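Local coordinates for protein L-isoleucine-4-hydroxylase (Bacillus thuringiensis, PDB 6LNH) that catalyses the iron- and 2-oxoglutarate-dependent hydroxylation of L-isoleucine to (4S)-4-hydroxy-L-isoleucine, releasing succinate and carbon dioxide, at residues L49-L54 and L117-I122; S71-I76 and N110-S115; R127-F132 and V176-L181; G148-R153 and I240-F245. All blocks are in the same frame, centred on the assembly; numbering follows the deposited sequence.

Interaction 1. Residues L49-L54 and L117-I122; sequences LTQAQL and LCNPLI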
# COMPACT_ATOMS: atom_id res chain seq x y z
N LEU C 49 -12.70 -2.42 -20.32
CA LEU C 49 -11.52 -2.76 -19.53
C LEU C 49 -11.70 -4.08 -18.78
O LEU C 49 -10.79 -4.91 -18.77
CB LEU C 49 -11.23 -1.62 -18.56
CG LEU C 49 -10.02 -1.77 -17.64
CD1 LEU C 49 -8.74 -1.91 -18.46
CD2 LEU C 49 -9.92 -0.57 -16.71
N THR C 50 -12.86 -4.28 -18.16
CA THR C 50 -13.09 -5.52 -17.41
C THR C 50 -12.99 -6.74 -18.32
O THR C 50 -12.42 -7.77 -17.93
CB THR C 50 -14.45 -5.48 -16.71
OG1 THR C 50 -14.44 -4.43 -15.73
CG2 THR C 50 -14.74 -6.80 -16.01
N GLN C 51 -13.54 -6.66 -19.54
CA GLN C 51 -13.45 -7.79 -20.46
C GLN C 51 -12.01 -8.03 -20.88
O GLN C 51 -11.57 -9.19 -20.97
CB GLN C 51 -14.30 -7.54 -21.70
CG GLN C 51 -15.73 -7.12 -21.47
CD GLN C 51 -16.46 -6.86 -22.78
OE1 GLN C 51 -15.89 -7.06 -23.86
NE2 GLN C 51 -17.71 -6.42 -22.70
N ALA C 52 -11.27 -6.96 -21.18
CA ALA C 52 -9.86 -7.10 -21.53
C ALA C 52 -9.06 -7.68 -20.37
O ALA C 52 -8.18 -8.53 -20.57
CB ALA C 52 -9.29 -5.76 -21.97
N GLN C 53 -9.36 -7.24 -19.15
CA GLN C 53 -8.61 -7.73 -17.99
C GLN C 53 -8.87 -9.21 -17.76
O GLN C 53 -7.96 -9.95 -17.39
CB GLN C 53 -9.00 -6.93 -16.74
CG GLN C 53 -8.40 -5.54 -16.65
CD GLN C 53 -8.96 -4.77 -15.47
OE1 GLN C 53 -10.04 -5.08 -14.97
NE2 GLN C 53 -8.23 -3.75 -15.03
N LEU C 54 -10.11 -9.65 -18.00
CA LEU C 54 -10.45 -11.04 -17.75
C LEU C 54 -9.82 -11.98 -18.77
O LEU C 54 -9.68 -13.18 -18.49
CB LEU C 54 -11.97 -11.21 -17.76
CG LEU C 54 -12.71 -10.75 -16.50
CD1 LEU C 54 -14.22 -10.85 -16.68
CD2 LEU C 54 -12.25 -11.54 -15.30
N LEU C 117 -8.69 -8.52 -29.46
CA LEU C 117 -8.19 -7.59 -30.46
C LEU C 117 -9.28 -6.67 -31.00
O LEU C 117 -9.00 -5.52 -31.35
CB LEU C 117 -7.56 -8.37 -31.63
CG LEU C 117 -6.23 -9.09 -31.45
CD1 LEU C 117 -5.97 -9.97 -32.66
CD2 LEU C 117 -5.10 -8.10 -31.25
N CYS C 118 -10.52 -7.14 -31.07
CA CYS C 118 -11.62 -6.30 -31.51
C CYS C 118 -12.30 -5.55 -30.37
O CYS C 118 -13.21 -4.75 -30.64
CB CYS C 118 -12.65 -7.13 -32.29
SG CYS C 118 -13.52 -8.39 -31.34
N ASN C 119 -11.91 -5.78 -29.12
CA ASN C 119 -12.42 -4.99 -28.01
C ASN C 119 -12.18 -3.52 -28.32
O ASN C 119 -11.03 -3.09 -28.46
CB ASN C 119 -11.72 -5.40 -26.71
CG ASN C 119 -12.19 -4.58 -25.50
OD1 ASN C 119 -12.39 -3.37 -25.57
ND2 ASN C 119 -12.36 -5.27 -24.37
N PRO C 120 -13.24 -2.71 -28.45
CA PRO C 120 -13.07 -1.31 -28.86
C PRO C 120 -12.06 -0.53 -28.04
O PRO C 120 -11.45 0.41 -28.56
CB PRO C 120 -14.48 -0.73 -28.71
CG PRO C 120 -15.37 -1.91 -28.97
CD PRO C 120 -14.67 -3.05 -28.28
N LEU C 121 -11.87 -0.88 -26.77
CA LEU C 121 -10.86 -0.18 -25.97
C LEU C 121 -9.45 -0.53 -26.43
O LEU C 121 -8.59 0.35 -26.54
CB LEU C 121 -11.05 -0.51 -24.49
CG LEU C 121 -9.98 -0.02 -23.52
CD1 LEU C 121 -9.98 1.50 -23.44
CD2 LEU C 121 -10.20 -0.62 -22.14
N ILE C 122 -9.20 -1.81 -26.70
CA ILE C 122 -7.90 -2.23 -27.23
C ILE C 122 -7.63 -1.60 -28.59
O ILE C 122 -6.52 -1.13 -28.86
CB ILE C 122 -7.83 -3.77 -27.30
CG1 ILE C 122 -7.96 -4.37 -25.90
CG2 ILE C 122 -6.53 -4.21 -27.96
CD1 ILE C 122 -7.06 -3.71 -24.86
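Leu49 and Ala52 meet Asn119, Leu121 and Ile122 in a buried helix-to-helix contact, part apolar and part built on the Asn119 amide. It joins helix 44-54 to the first turn of helix 120-134. No hydrogen bond links the two segments themselves. Leu121 touches with one methyl group. Its CG lies anti to the backbone N (chi1 172°), and CD2 comes 3.6 Å from the backbone N of Leu49 and 3.9 Å from Leu49 CB. The two leucine side chains cross obliquely. On the next turn, Ala52 CB is 4.2 Å from Ile122 CD1. Phe116 of the short helix 114-117 packs on both of these residues.

Helix 44-54 lies on the larger sheet of the double-stranded beta-helix, the fold of 2-oxoglutarate dioxygenases, where Ala52 touches Met182 of strand 176-184. It reaches the second subunit too: Leu54 packs on Leu54 of that chain.

Asn119 is the N-cap residue of helix 120-134. Its OD1 accepts the backbone N of Leu121 at 2.8 Å, with the donor lying in the carbonyl plane. Its ND2 donates to the backbone O of Leu48, one residue before Leu49. Both ends of the amide are thus held, which fixes its rotation. ND2 then sits 3.8 Å from Ala52 N and 3.9 Å from Ala52 CB. The amide of Gln51 stays 4.0 Å away, measured from Gln51 OE1 to Asn119 ND2, with the planes 61° apart.

Interaction 2. Residues S71-I76 and N110-S115; sequences SYSRYI and NSINDS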
# COMPACT_ATOMS: atom_id res chain seq x y z
N SER C 71 1.06 -13.90 -25.11
CA SER C 71 0.46 -14.09 -26.42
C SER C 71 0.93 -12.95 -27.30
O SER C 71 1.22 -11.85 -26.81
CB SER C 71 -1.07 -14.11 -26.36
OG SER C 71 -1.55 -15.33 -25.81
N TYR C 72 1.02 -13.21 -28.60
CA TYR C 72 1.56 -12.22 -29.52
C TYR C 72 0.77 -12.22 -30.82
O TYR C 72 0.42 -13.28 -31.34
CB TYR C 72 3.05 -12.51 -29.78
CG TYR C 72 3.71 -11.72 -30.89
CD1 TYR C 72 3.77 -10.33 -30.84
CD2 TYR C 72 4.31 -12.36 -31.97
CE1 TYR C 72 4.40 -9.61 -31.84
CE2 TYR C 72 4.93 -11.65 -32.98
CZ TYR C 72 4.97 -10.27 -32.91
OH TYR C 72 5.59 -9.56 -33.91
N SER C 73 0.50 -11.02 -31.32
CA SER C 73 -0.08 -10.82 -32.64
C SER C 73 0.42 -9.49 -33.16
O SER C 73 0.82 -8.61 -32.39
CB SER C 73 -1.62 -10.85 -32.60
OG SER C 73 -2.10 -12.15 -32.29
N ARG C 74 0.40 -9.33 -34.48
CA ARG C 74 0.96 -8.14 -35.10
C ARG C 74 0.13 -7.74 -36.31
O ARG C 74 -0.51 -8.58 -36.96
CB ARG C 74 2.42 -8.35 -35.51
CG ARG C 74 2.67 -9.57 -36.37
CD ARG C 74 4.07 -9.55 -36.94
NE ARG C 74 4.32 -10.68 -37.83
CZ ARG C 74 5.12 -11.70 -37.54
NH1 ARG C 74 5.75 -11.74 -36.38
NH2 ARG C 74 5.28 -12.68 -38.42
N TYR C 75 0.16 -6.45 -36.61
CA TYR C 75 -0.43 -5.89 -37.82
C TYR C 75 0.68 -5.46 -38.76
O TYR C 75 1.79 -5.12 -38.33
CB TYR C 75 -1.34 -4.70 -37.50
CG TYR C 75 -2.56 -5.05 -36.69
CD1 TYR C 75 -3.71 -5.54 -37.30
CD2 TYR C 75 -2.57 -4.89 -35.31
CE1 TYR C 75 -4.83 -5.86 -36.56
CE2 TYR C 75 -3.69 -5.20 -34.56
CZ TYR C 75 -4.82 -5.69 -35.19
OH TYR C 75 -5.94 -6.00 -34.45
N ILE C 76 0.38 -5.46 -40.06
CA ILE C 76 1.30 -4.97 -41.08
C ILE C 76 0.69 -3.73 -41.70
O ILE C 76 -0.48 -3.73 -42.10
CB ILE C 76 1.57 -6.04 -42.16
CG1 ILE C 76 2.04 -7.35 -41.52
CG2 ILE C 76 2.59 -5.53 -43.16
CD1 ILE C 76 2.00 -8.53 -42.47
N ASN C 110 1.45 -18.28 -28.82
CA ASN C 110 -0.03 -18.29 -28.99
C ASN C 110 -0.46 -16.91 -29.49
O ASN C 110 0.15 -15.92 -29.06
CB ASN C 110 -0.76 -18.67 -27.70
CG ASN C 110 -0.74 -20.15 -27.43
OD1 ASN C 110 -0.80 -20.96 -28.35
ND2 ASN C 110 -0.65 -20.53 -26.16
N SER C 111 -1.46 -16.86 -30.36
CA SER C 111 -1.93 -15.56 -30.90
C SER C 111 -2.96 -14.97 -29.94
O SER C 111 -3.59 -15.74 -29.20
CB SER C 111 -2.50 -15.73 -32.28
OG SER C 111 -3.29 -16.90 -32.36
N ILE C 112 -3.11 -13.65 -29.94
CA ILE C 112 -4.08 -13.01 -29.06
C ILE C 112 -5.49 -13.34 -29.55
O ILE C 112 -5.76 -13.33 -30.76
CB ILE C 112 -3.84 -11.49 -29.01
CG1 ILE C 112 -2.46 -11.20 -28.42
CG2 ILE C 112 -4.92 -10.79 -28.21
CD1 ILE C 112 -1.97 -9.79 -28.67
N ASN C 113 -6.38 -13.64 -28.61
CA ASN C 113 -7.76 -13.96 -28.95
C ASN C 113 -8.41 -12.83 -29.74
O ASN C 113 -8.18 -11.65 -29.47
CB ASN C 113 -8.56 -14.26 -27.69
CG ASN C 113 -8.13 -15.55 -27.02
OD1 ASN C 113 -7.60 -16.45 -27.68
ND2 ASN C 113 -8.34 -15.66 -25.71
N ASP C 114 -9.23 -13.21 -30.73
CA ASP C 114 -9.93 -12.22 -31.55
C ASP C 114 -10.80 -11.29 -30.71
O ASP C 114 -10.90 -10.10 -31.00
CB ASP C 114 -10.76 -12.93 -32.61
CG ASP C 114 -9.93 -13.44 -33.77
OD1 ASP C 114 -9.02 -12.70 -34.21
OD2 ASP C 114 -10.18 -14.57 -34.22
N SER C 115 -11.45 -11.82 -29.67
CA SER C 115 -12.32 -11.00 -28.84
C SER C 115 -11.55 -9.89 -28.13
O SER C 115 -12.11 -8.81 -27.88
CB SER C 115 -13.06 -11.87 -27.83
OG SER C 115 -12.16 -12.71 -27.14
O HOH W 1 -4.32 -16.15 -25.99
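Ser73 and Ile112 meet through two first torsions that do different work. Ser73 OG lies beside its own backbone N and anti to the carbonyl carbon (chi1 -68°), where the backbone N of Ile112 reaches it. In Ile112 the torsion (chi1 -63°) places CG1 beside Ser71 CB. Ser73 belongs to strand 68-77, in the larger sheet of the double-stranded beta-helix. Ile112 belongs to the extended chain leading into helix 114-117.

The polar part of the contact has two bonds across the segments. Ile112 N donates to Ser73 OG at 3.0 Å, so a side chain stands in for a backbone acceptor. The same OG donates weakly to Tyr72 O at 2.9 Å, within its own strand. Tyr72 N donates to Asn110 O at 2.9 Å, nearly along the C=O axis, with an N-H...O angle of 163°. Tyr72 O in turn receives a CA-H...O contact from Ser111 CA at 3.3 Å. Further along the strand, Arg74 and Ile76 make backbone bonds to Asp87 and Ile85. The loop therefore continues the pairing on that edge.

Ile112 packs beside the two serines. Its CG1 is 3.8 Å from Ser71 CB, and its CD1 is 3.8 Å from Ser73 N. Leu149 and Gln151 of strand 145-156 also touch this side chain. Tyr72 points its side chain away from the loop and stacks its ring with that of His150. Finally, a water lies 2.9 Å from Ser71 OG and makes a weak, 3.3 Å bond to Ser111 O.

Interaction 3. Residues R127-F132 and V176-L181; sequences RFDTEF and VVFLHL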
# COMPACT_ATOMS: atom_id res chain seq x y z
N ARG C 127 -4.75 2.38 -31.89
CA ARG C 127 -4.83 3.52 -32.79
C ARG C 127 -4.19 4.77 -32.19
O ARG C 127 -3.56 5.55 -32.91
CB ARG C 127 -6.29 3.78 -33.19
CG ARG C 127 -6.82 2.78 -34.22
CD ARG C 127 -5.77 2.42 -35.27
NE ARG C 127 -5.79 1.00 -35.61
CZ ARG C 127 -4.85 0.38 -36.32
NH1 ARG C 127 -3.81 1.06 -36.78
NH2 ARG C 127 -4.95 -0.92 -36.58
N PHE C 128 -4.35 4.98 -30.88
CA PHE C 128 -3.64 6.07 -30.24
C PHE C 128 -2.13 5.88 -30.34
O PHE C 128 -1.39 6.81 -30.67
CB PHE C 128 -4.05 6.22 -28.77
CG PHE C 128 -3.19 7.19 -28.02
CD1 PHE C 128 -3.47 8.54 -28.05
CD2 PHE C 128 -2.08 6.75 -27.30
CE1 PHE C 128 -2.68 9.45 -27.38
CE2 PHE C 128 -1.28 7.66 -26.63
CZ PHE C 128 -1.58 9.01 -26.67
N ASP C 129 -1.66 4.66 -30.04
CA ASP C 129 -0.22 4.39 -30.08
C ASP C 129 0.32 4.59 -31.49
O ASP C 129 1.40 5.16 -31.68
CB ASP C 129 0.07 2.97 -29.60
CG ASP C 129 -0.31 2.75 -28.15
OD1 ASP C 129 -0.64 3.74 -27.47
OD2 ASP C 129 -0.28 1.59 -27.70
N THR C 130 -0.43 4.13 -32.49
CA THR C 130 -0.00 4.28 -33.88
C THR C 130 0.09 5.75 -34.27
O THR C 130 1.05 6.17 -34.93
CB THR C 130 -0.95 3.52 -34.80
OG1 THR C 130 -1.01 2.15 -34.40
CG2 THR C 130 -0.46 3.59 -36.23
N GLU C 131 -0.91 6.54 -33.89
CA GLU C 131 -0.91 7.96 -34.24
C GLU C 131 0.23 8.70 -33.54
O GLU C 131 0.81 9.64 -34.10
CB GLU C 131 -2.26 8.58 -33.87
CG GLU C 131 -2.33 10.10 -33.99
CD GLU C 131 -3.71 10.63 -33.65
OE1 GLU C 131 -4.71 9.98 -34.02
OE2 GLU C 131 -3.80 11.71 -33.02
N PHE C 132 0.58 8.27 -32.32
CA PHE C 132 1.73 8.84 -31.63
C PHE C 132 3.03 8.42 -32.29
O PHE C 132 3.92 9.25 -32.49
CB PHE C 132 1.69 8.43 -30.15
CG PHE C 132 2.80 9.01 -29.29
CD1 PHE C 132 4.14 8.71 -29.52
CD2 PHE C 132 2.48 9.86 -28.24
CE1 PHE C 132 5.13 9.25 -28.73
CE2 PHE C 132 3.48 10.39 -27.44
CZ PHE C 132 4.80 10.09 -27.69
N VAL C 176 10.18 2.09 -30.96
CA VAL C 176 9.13 2.69 -30.13
C VAL C 176 8.29 1.57 -29.53
O VAL C 176 7.77 0.72 -30.26
CB VAL C 176 8.24 3.65 -30.94
CG1 VAL C 176 7.19 4.28 -30.03
CG2 VAL C 176 9.07 4.73 -31.61
N VAL C 177 8.16 1.59 -28.20
CA VAL C 177 7.41 0.57 -27.47
C VAL C 177 6.46 1.26 -26.50
O VAL C 177 6.88 2.17 -25.76
CB VAL C 177 8.36 -0.39 -26.72
CG1 VAL C 177 7.58 -1.24 -25.71
CG2 VAL C 177 9.11 -1.27 -27.70
N PHE C 178 5.20 0.83 -26.50
CA PHE C 178 4.20 1.32 -25.55
C PHE C 178 3.94 0.24 -24.51
O PHE C 178 3.60 -0.90 -24.86
CB PHE C 178 2.90 1.69 -26.26
CG PHE C 178 2.97 2.97 -27.04
CD1 PHE C 178 3.63 3.03 -28.26
CD2 PHE C 178 2.35 4.11 -26.57
CE1 PHE C 178 3.69 4.21 -28.98
CE2 PHE C 178 2.40 5.30 -27.28
CZ PHE C 178 3.07 5.35 -28.49
N LEU C 179 4.11 0.59 -23.23
CA LEU C 179 3.80 -0.30 -22.11
C LEU C 179 2.51 0.19 -21.45
O LEU C 179 2.47 1.27 -20.87
CB LEU C 179 4.96 -0.31 -21.11
CG LEU C 179 4.82 -1.13 -19.83
CD1 LEU C 179 4.53 -2.56 -20.16
CD2 LEU C 179 6.08 -1.03 -18.99
N HIS C 180 1.45 -0.62 -21.55
CA HIS C 180 0.17 -0.32 -20.93
C HIS C 180 -0.09 -1.31 -19.81
O HIS C 180 -0.17 -2.52 -20.05
CB HIS C 180 -0.97 -0.36 -21.95
CG HIS C 180 -0.72 0.44 -23.18
ND1 HIS C 180 -0.89 1.81 -23.23
CD2 HIS C 180 -0.30 0.08 -24.42
CE1 HIS C 180 -0.59 2.25 -24.44
NE2 HIS C 180 -0.23 1.22 -25.18
N LEU C 181 -0.20 -0.81 -18.58
CA LEU C 181 -0.64 -1.65 -17.47
C LEU C 181 -2.11 -2.01 -17.63
O LEU C 181 -2.96 -1.13 -17.82
CB LEU C 181 -0.40 -0.94 -16.14
CG LEU C 181 -0.79 -1.70 -14.87
CD1 LEU C 181 -0.01 -3.00 -14.75
CD2 LEU C 181 -0.58 -0.82 -13.65
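Asp129 and Phe178 form the tight part of this contact, where helix 120-134 lies against the larger sheet of the double-stranded beta-helix. The axes of segments 127-132 and 176-181 come within 9.9 Å. Asp129 CG is anti to the carbonyl carbon (chi1 -64°), and its carboxylate stacks over one face of the Phe178 ring with the planes 15° apart. Asp129 CB makes a CH-pi contact 3.7 Å from the centroid of that ring. Asp129 CG lies over the face, offset towards the rim, with Asp129 OD1 3.1 Å from Phe178 CD2.

The carboxylate also meets His180 tip to tip and nearly coplanar. His180 NE2 donates to the syn side of Asp129 OD2. The 2.5 Å separation of these two atoms is short and should be read with caution. His180 ND1 is bonded to Thr214 OG1, so both ring nitrogens are held.

Phe178 and Phe132 form an offset edge-to-face pair, the edge of Phe178 towards the face of Phe132, with centroids 5.5 Å apart and planes at 88°. Phe178 CZ approaches Phe132 CD1 to 3.7 Å. Phe128 is the looser side. It is partly exposed and also packs edge-to-face with Phe39. Its CE2 reaches Phe178 CE2 only at 4.4 Å.

Interaction 4. Residues G148-R153 and I240-F245; sequences GLHQVR and ILLVTF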
# COMPACT_ATOMS: atom_id res chain seq x y z
N GLY C 148 3.44 -4.57 -33.36
CA GLY C 148 3.35 -5.76 -32.53
C GLY C 148 2.56 -5.53 -31.25
O GLY C 148 2.65 -4.48 -30.63
N LEU C 149 1.78 -6.54 -30.88
CA LEU C 149 0.97 -6.52 -29.66
C LEU C 149 1.37 -7.70 -28.80
O LEU C 149 1.24 -8.85 -29.22
CB LEU C 149 -0.53 -6.57 -29.99
CG LEU C 149 -1.22 -5.24 -30.30
CD1 LEU C 149 -0.87 -4.77 -31.71
CD2 LEU C 149 -2.72 -5.37 -30.13
N HIS C 150 1.84 -7.41 -27.58
CA HIS C 150 2.26 -8.44 -26.65
C HIS C 150 1.37 -8.40 -25.42
O HIS C 150 1.36 -7.40 -24.69
CB HIS C 150 3.73 -8.26 -26.25
CG HIS C 150 4.69 -8.48 -27.37
ND1 HIS C 150 5.24 -9.71 -27.66
CD2 HIS C 150 5.21 -7.62 -28.28
CE1 HIS C 150 6.06 -9.59 -28.69
NE2 HIS C 150 6.05 -8.34 -29.09
N GLN C 151 0.62 -9.47 -25.20
CA GLN C 151 -0.22 -9.64 -24.03
C GLN C 151 0.56 -10.52 -23.05
O GLN C 151 0.74 -11.71 -23.30
CB GLN C 151 -1.54 -10.30 -24.44
CG GLN C 151 -2.71 -10.15 -23.49
CD GLN C 151 -3.94 -10.85 -24.04
OE1 GLN C 151 -3.87 -11.54 -25.06
NE2 GLN C 151 -5.06 -10.69 -23.36
N VAL C 152 1.00 -9.93 -21.94
CA VAL C 152 1.88 -10.62 -20.99
C VAL C 152 1.26 -10.56 -19.60
O VAL C 152 0.84 -9.50 -19.14
CB VAL C 152 3.29 -10.00 -20.97
CG1 VAL C 152 4.22 -10.86 -20.11
CG2 VAL C 152 3.84 -9.86 -22.38
N ARG C 153 1.22 -11.71 -18.95
CA ARG C 153 0.86 -11.81 -17.54
C ARG C 153 2.08 -12.33 -16.79
O ARG C 153 2.49 -13.48 -16.99
CB ARG C 153 -0.34 -12.73 -17.34
CG ARG C 153 -0.65 -13.09 -15.90
CD ARG C 153 -2.04 -13.67 -15.86
NE ARG C 153 -3.05 -12.68 -15.49
CZ ARG C 153 -4.06 -12.92 -14.67
NH1 ARG C 153 -4.24 -14.13 -14.16
NH2 ARG C 153 -4.93 -11.96 -14.39
N ILE C 240 0.10 -7.01 -18.53
CA ILE C 240 0.70 -5.95 -19.33
C ILE C 240 0.25 -6.10 -20.78
O ILE C 240 -0.05 -7.20 -21.25
CB ILE C 240 2.24 -6.04 -19.19
CG1 ILE C 240 2.70 -5.37 -17.89
CG2 ILE C 240 2.99 -5.55 -20.43
CD1 ILE C 240 2.25 -3.95 -17.75
N LEU C 241 0.22 -4.97 -21.48
CA LEU C 241 0.05 -4.95 -22.93
C LEU C 241 1.17 -4.11 -23.53
O LEU C 241 1.32 -2.93 -23.17
CB LEU C 241 -1.32 -4.38 -23.33
CG LEU C 241 -1.53 -4.28 -24.84
CD1 LEU C 241 -1.65 -5.67 -25.47
CD2 LEU C 241 -2.74 -3.42 -25.18
N LEU C 242 1.93 -4.69 -24.44
CA LEU C 242 2.97 -3.98 -25.17
C LEU C 242 2.51 -3.75 -26.61
O LEU C 242 2.02 -4.68 -27.26
CB LEU C 242 4.29 -4.75 -25.16
CG LEU C 242 5.05 -4.95 -23.85
CD1 LEU C 242 6.12 -6.02 -24.03
CD2 LEU C 242 5.67 -3.65 -23.39
N VAL C 243 2.67 -2.53 -27.09
CA VAL C 243 2.41 -2.19 -28.49
C VAL C 243 3.71 -1.62 -29.05
O VAL C 243 4.13 -0.52 -28.68
CB VAL C 243 1.25 -1.19 -28.64
CG1 VAL C 243 0.94 -0.98 -30.12
CG2 VAL C 243 0.02 -1.70 -27.91
N THR C 244 4.35 -2.38 -29.94
CA THR C 244 5.66 -2.05 -30.48
C THR C 244 5.57 -1.70 -31.96
O THR C 244 4.71 -2.21 -32.69
CB THR C 244 6.64 -3.21 -30.29
OG1 THR C 244 6.31 -4.27 -31.20
CG2 THR C 244 6.56 -3.74 -28.86
N PHE C 245 6.45 -0.81 -32.39
CA PHE C 245 6.54 -0.38 -33.78
C PHE C 245 7.95 -0.65 -34.30
O PHE C 245 8.92 -0.08 -33.79
CB PHE C 245 6.17 1.10 -33.92
CG PHE C 245 4.76 1.40 -33.47
CD1 PHE C 245 4.44 1.45 -32.12
CD2 PHE C 245 3.76 1.61 -34.40
CE1 PHE C 245 3.15 1.71 -31.71
CE2 PHE C 245 2.47 1.87 -33.99
CZ PHE C 245 2.16 1.92 -32.65
O HOH W 2 7.11 -6.83 -30.76
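His150 and Leu242 are a hydrogen-bonded pair of two antiparallel strands in the larger sheet of the double-stranded beta-helix, or jelly roll. His150 N donates to Leu242 O at 2.8 Å, and Leu242 N returns a bond of 2.8 Å to His150 O. Four more backbone bonds join Gly148 with Thr244 and Val152 with Ile240.

His150 CB lies 3.7 Å from Leu242 CB and 4.0 Å from Leu242 CD1. CG is anti to the carbonyl carbon (chi1 -66°). The ring then crosses the Thr244 side chain at about a right angle, with CD2 at 4.1 Å from Thr244 CG2. At the tip, a water lies between His150 NE2 and Thr244 OG1. Its separation from NE2 is unusually short, so this bridge is doubtful. Tyr92 meets the ring edge-to-face.

Leu242 lies on the same face of the sheet as His150, and its side chain is about 6 Å from the iron held by His170, Asp172 and His223. The opposite face carries Leu149 and Val243. Leu149 packs on Val126 and Val243 on Asp129, both of helix 120-134. In the neighbouring Gly148-Thr244 pair, Thr244 OG1 sits 3.6 Å from Gly148 CA.

Overall arrangement
Interactions 2, 3 and 4 share the larger antiparallel sheet of the double-stranded beta-helix. Strands 176-184, 236-247, 145-156 and 68-77 lie side by side in that order. Interaction 4 is the centre, about 9 Å from the centres of both interaction 2 and interaction 3. Backbone contacts join it to each neighbour. Interactions 1 and 3 share helix 120-134, one at its start and one further along, with centres about 15 Å apart. Leu117 of interaction 1 touches interaction 2 at Ile112 and Tyr75, and interaction 4 at Leu149. Along the chain, interaction 2 is nested inside interaction 1, and interactions 3 and 4 alternate. The helices of interactions 1 and 3 cover one face of the sheet; the iron site lies on the other.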